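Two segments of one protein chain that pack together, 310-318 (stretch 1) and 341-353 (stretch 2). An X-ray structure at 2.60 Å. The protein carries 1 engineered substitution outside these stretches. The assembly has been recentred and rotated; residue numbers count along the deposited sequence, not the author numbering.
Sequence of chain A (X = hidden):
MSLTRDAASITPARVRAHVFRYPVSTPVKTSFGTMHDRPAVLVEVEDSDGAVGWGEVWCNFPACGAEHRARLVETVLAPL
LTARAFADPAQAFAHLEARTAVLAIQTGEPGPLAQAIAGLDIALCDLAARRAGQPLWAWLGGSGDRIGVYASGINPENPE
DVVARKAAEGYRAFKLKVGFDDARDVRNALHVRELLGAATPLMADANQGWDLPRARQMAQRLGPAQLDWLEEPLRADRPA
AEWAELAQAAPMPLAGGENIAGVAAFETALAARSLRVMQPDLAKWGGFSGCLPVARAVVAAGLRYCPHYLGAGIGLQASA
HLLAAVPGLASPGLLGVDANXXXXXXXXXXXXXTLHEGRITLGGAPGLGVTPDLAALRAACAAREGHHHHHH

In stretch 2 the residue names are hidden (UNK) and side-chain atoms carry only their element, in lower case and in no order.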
# COMPACT_ATOMS: atom_id res chain seq x y z
N LEU A 310 16.62 3.48 -10.37
CA LEU A 310 16.19 4.54 -11.28
C LEU A 310 15.76 5.80 -10.51
O LEU A 310 15.04 6.65 -11.04
CB LEU A 310 15.05 4.05 -12.19
CG LEU A 310 15.11 2.76 -13.04
CD1 LEU A 310 16.52 2.54 -13.61
CD2 LEU A 310 14.71 1.58 -12.18
N GLY A 311 16.19 5.93 -9.27
CA GLY A 311 15.83 7.10 -8.50
C GLY A 311 16.94 8.12 -8.52
O GLY A 311 17.61 8.29 -9.54
N ALA A 312 17.15 8.80 -7.39
CA ALA A 312 18.19 9.82 -7.27
C ALA A 312 19.55 9.19 -6.97
O ALA A 312 19.66 7.97 -6.83
CB ALA A 312 17.81 10.82 -6.18
N GLY A 313 20.57 10.04 -6.86
CA GLY A 313 21.92 9.57 -6.62
C GLY A 313 22.23 8.78 -5.36
O GLY A 313 22.99 7.80 -5.42
N ILE A 314 21.67 9.18 -4.23
CA ILE A 314 21.94 8.49 -2.98
C ILE A 314 21.61 7.00 -3.07
O ILE A 314 22.43 6.15 -2.70
CB ILE A 314 21.14 9.12 -1.81
CG1 ILE A 314 21.58 10.57 -1.62
CG2 ILE A 314 21.38 8.35 -0.52
CD1 ILE A 314 23.04 10.72 -1.24
N GLY A 315 20.42 6.69 -3.58
CA GLY A 315 20.01 5.31 -3.70
C GLY A 315 20.88 4.56 -4.67
O GLY A 315 21.18 3.39 -4.46
N LEU A 316 21.30 5.23 -5.74
CA LEU A 316 22.16 4.60 -6.73
C LEU A 316 23.52 4.26 -6.13
O LEU A 316 24.04 3.17 -6.34
CB LEU A 316 22.35 5.52 -7.95
CG LEU A 316 23.24 4.89 -9.03
CD1 LEU A 316 22.64 3.58 -9.48
CD2 LEU A 316 23.40 5.84 -10.21
N GLN A 317 24.10 5.21 -5.38
CA GLN A 317 25.39 4.99 -4.74
C GLN A 317 25.25 3.82 -3.77
O GLN A 317 26.12 2.95 -3.69
CB GLN A 317 25.86 6.25 -4.00
CG GLN A 317 26.30 7.43 -4.92
CD GLN A 317 27.76 7.33 -5.40
OE1 GLN A 317 28.06 7.62 -6.57
NE2 GLN A 317 28.66 6.93 -4.50
N ALA A 318 24.13 3.78 -3.04
CA ALA A 318 23.88 2.70 -2.09
C ALA A 318 23.88 1.35 -2.78
O ALA A 318 24.38 0.36 -2.24
CB ALA A 318 22.55 2.92 -1.38
N UNK A 341 18.04 11.65 -18.55
CA UNK A 341 18.62 12.72 -17.75
C UNK A 341 17.83 13.03 -16.49
O UNK A 341 16.61 13.14 -16.51
o UNK A 341 19.55 14.54 -20.77
c UNK A 341 18.75 13.99 -18.59
o UNK A 341 20.64 12.99 -19.64
c UNK A 341 19.71 13.83 -19.75
N UNK A 342 18.55 13.15 -15.38
CA UNK A 342 17.94 13.46 -14.09
C UNK A 342 19.02 13.99 -13.15
O UNK A 342 19.84 13.23 -12.63
o UNK A 342 15.96 11.60 -11.55
c UNK A 342 16.60 12.49 -12.12
n UNK A 342 16.73 13.72 -11.60
c UNK A 342 17.27 12.22 -13.49
N UNK A 343 19.05 15.31 -12.94
CA UNK A 343 20.03 15.95 -12.07
C UNK A 343 19.99 15.39 -10.66
O UNK A 343 21.01 15.35 -9.98
c UNK A 343 18.20 16.32 -13.60
c UNK A 343 19.06 17.55 -13.52
c UNK A 343 19.65 17.42 -12.13
N UNK A 344 18.80 14.96 -10.22
CA UNK A 344 18.67 14.41 -8.88
C UNK A 344 19.56 13.19 -8.71
O UNK A 344 19.98 12.86 -7.60
c UNK A 344 14.95 14.89 -7.88
c UNK A 344 17.21 14.08 -8.57
c UNK A 344 16.95 16.30 -7.47
c UNK A 344 16.31 15.31 -8.42
N UNK A 345 19.85 12.53 -9.83
CA UNK A 345 20.76 11.38 -9.81
C UNK A 345 22.20 11.82 -10.04
O UNK A 345 23.10 11.44 -9.30
n UNK A 345 19.77 9.45 -15.28
c UNK A 345 20.41 10.37 -10.90
c UNK A 345 21.88 8.92 -12.35
c UNK A 345 21.40 9.20 -10.95
c UNK A 345 20.86 9.36 -14.55
n UNK A 345 20.76 9.00 -13.27
n UNK A 345 22.05 9.67 -15.07
N UNK A 346 22.43 12.64 -11.07
CA UNK A 346 23.76 13.11 -11.41
C UNK A 346 24.44 13.97 -10.36
O UNK A 346 25.66 13.89 -10.17
o UNK A 346 23.24 13.05 -13.77
c UNK A 346 23.73 13.87 -12.73
N UNK A 347 23.67 14.81 -9.68
CA UNK A 347 24.24 15.69 -8.68
C UNK A 347 24.57 14.93 -7.39
O UNK A 347 25.21 15.46 -6.49
c UNK A 347 21.80 18.71 -9.24
c UNK A 347 24.18 18.64 -9.90
c UNK A 347 23.27 16.85 -8.38
c UNK A 347 22.97 17.81 -9.56
N UNK A 348 24.16 13.66 -7.30
CA UNK A 348 24.42 12.90 -6.09
C UNK A 348 25.11 11.56 -6.30
O UNK A 348 25.07 10.71 -5.41
c UNK A 348 23.11 12.67 -5.34
c UNK A 348 22.42 13.91 -4.79
c UNK A 348 23.22 14.42 -3.62
c UNK A 348 20.99 13.59 -4.37
N UNK A 349 25.73 11.35 -7.45
CA UNK A 349 26.42 10.09 -7.67
C UNK A 349 27.77 10.29 -8.32
O UNK A 349 27.94 10.05 -9.52
o UNK A 349 25.08 9.82 -9.67
c UNK A 349 25.55 9.16 -8.52
N UNK A 350 28.77 10.73 -7.53
CA UNK A 350 30.14 10.97 -8.00
C UNK A 350 30.86 9.75 -8.54
O UNK A 350 31.84 9.88 -9.27
c UNK A 350 29.98 11.15 -5.62
c UNK A 350 30.83 11.57 -6.77
c UNK A 350 28.59 11.26 -6.17
N UNK A 351 30.39 8.56 -8.20
CA UNK A 351 31.03 7.34 -8.69
C UNK A 351 30.95 7.30 -10.21
O UNK A 351 31.78 6.69 -10.89
c UNK A 351 30.36 6.11 -8.09
N UNK A 352 29.94 7.97 -10.76
CA UNK A 352 29.77 7.97 -12.21
C UNK A 352 30.87 8.71 -12.94
O UNK A 352 31.15 8.40 -14.10
c UNK A 352 25.91 8.19 -12.76
c UNK A 352 28.40 8.56 -12.57
c UNK A 352 27.26 7.56 -12.38
c UNK A 352 27.54 6.34 -13.24
N UNK A 353 31.51 9.66 -12.26
CA UNK A 353 32.59 10.43 -12.86
C UNK A 353 33.83 9.56 -13.11
O UNK A 353 34.79 10.00 -13.76
c UNK A 353 32.94 11.63 -11.98

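Position 341 carries four side-chain atoms, two carbons with two oxygens on the second. A short carboxylate fits, and the group is exposed and out of reach of stretch 1: Asp 341. Position 342 also has four, but its second carbon bears one oxygen and one nitrogen, a carboxamide on a two-carbon chain. Its CA-to-CB bond points toward stretch 1, and it occupies the N-cap position before a helix: Asn 342.

At 343 three carbons close a ring onto the backbone N, which defines Pro 343; it lies in the first turn of the helix and makes no contact. Position 344 has four carbons forked at the second, the pattern of leucine. Its CB lies 4.1 Å from Ala 312 CB, while its backbone O receives a hydrogen bond from Gly 313 N at 3.0 Å, with an N-H...O angle of 165°: Leu 344.

Position 345 shows three carbons, a nitrogen, and a carbon bearing two more nitrogens, a guanidinium. The third atom of this chain belongs to its aliphatic part, and the end of the chain leads away from stretch 1. This is Arg 345, whose CG lies 4.0 Å from Leu 316 CD2 and whose CA comes within 3.2 Å of Gly 313 N. Position 346 has one carbon and one oxygen, and its CA-to-CB bond points away from stretch 1: Ser 346, which opens a type I turn. Position 347 again has four carbons forked at the second, but no contact: Leu 347.

Position 348 repeats that fork, now with CA-to-CB directed toward stretch 1. As Leu 348, it brings CD1 to 4.1 Å from Ile 314 CG1, and its backbone O approaches Gly 313 CA at 3.6 Å in a CA-H...O contact. Position 349 has a carbon followed by an oxygen: Ser 349. Its OG donates a hydrogen bond to Arg 345 O at 2.6 Å, tying the turn to the preceding helix. At position 350 three carbons close a ring onto the backbone N: this is Pro 350, whose CD is 3.7 Å from Gln 317 OE1.

Position 351 has a lone carbon, so it is Ala 351; its N donates to Gln 317 OE1 at 3.0 Å, angle 158°. Position 352 has four carbons forked at the second: Leu 352, with CD1 4.3 Å from Leu 316 CD2. Position 353, one carbon and out of reach, is Ala 353.

The contact buries 475 Å² and is held by two hydrogen bonds. The first joins backbone to backbone at the start of the stretch 1 helix, where Gly 313 and Arg 345 have their CA atoms 3.8 Å apart. So close an approach depends on the absent side chain: an ideal CB on Gly 313 would lie 2.3 Å from Leu 348 CB and 2.8 Å from Arg 345 O. One helical turn later, Gln 317 reaches the 3-10 segment through OE1, while its NE2 is hydrogen-bonded elsewhere in the structure. Apolar contacts accompany these polar links.

Stretch 2, residues 341-353: DNPLRSLLSPALA
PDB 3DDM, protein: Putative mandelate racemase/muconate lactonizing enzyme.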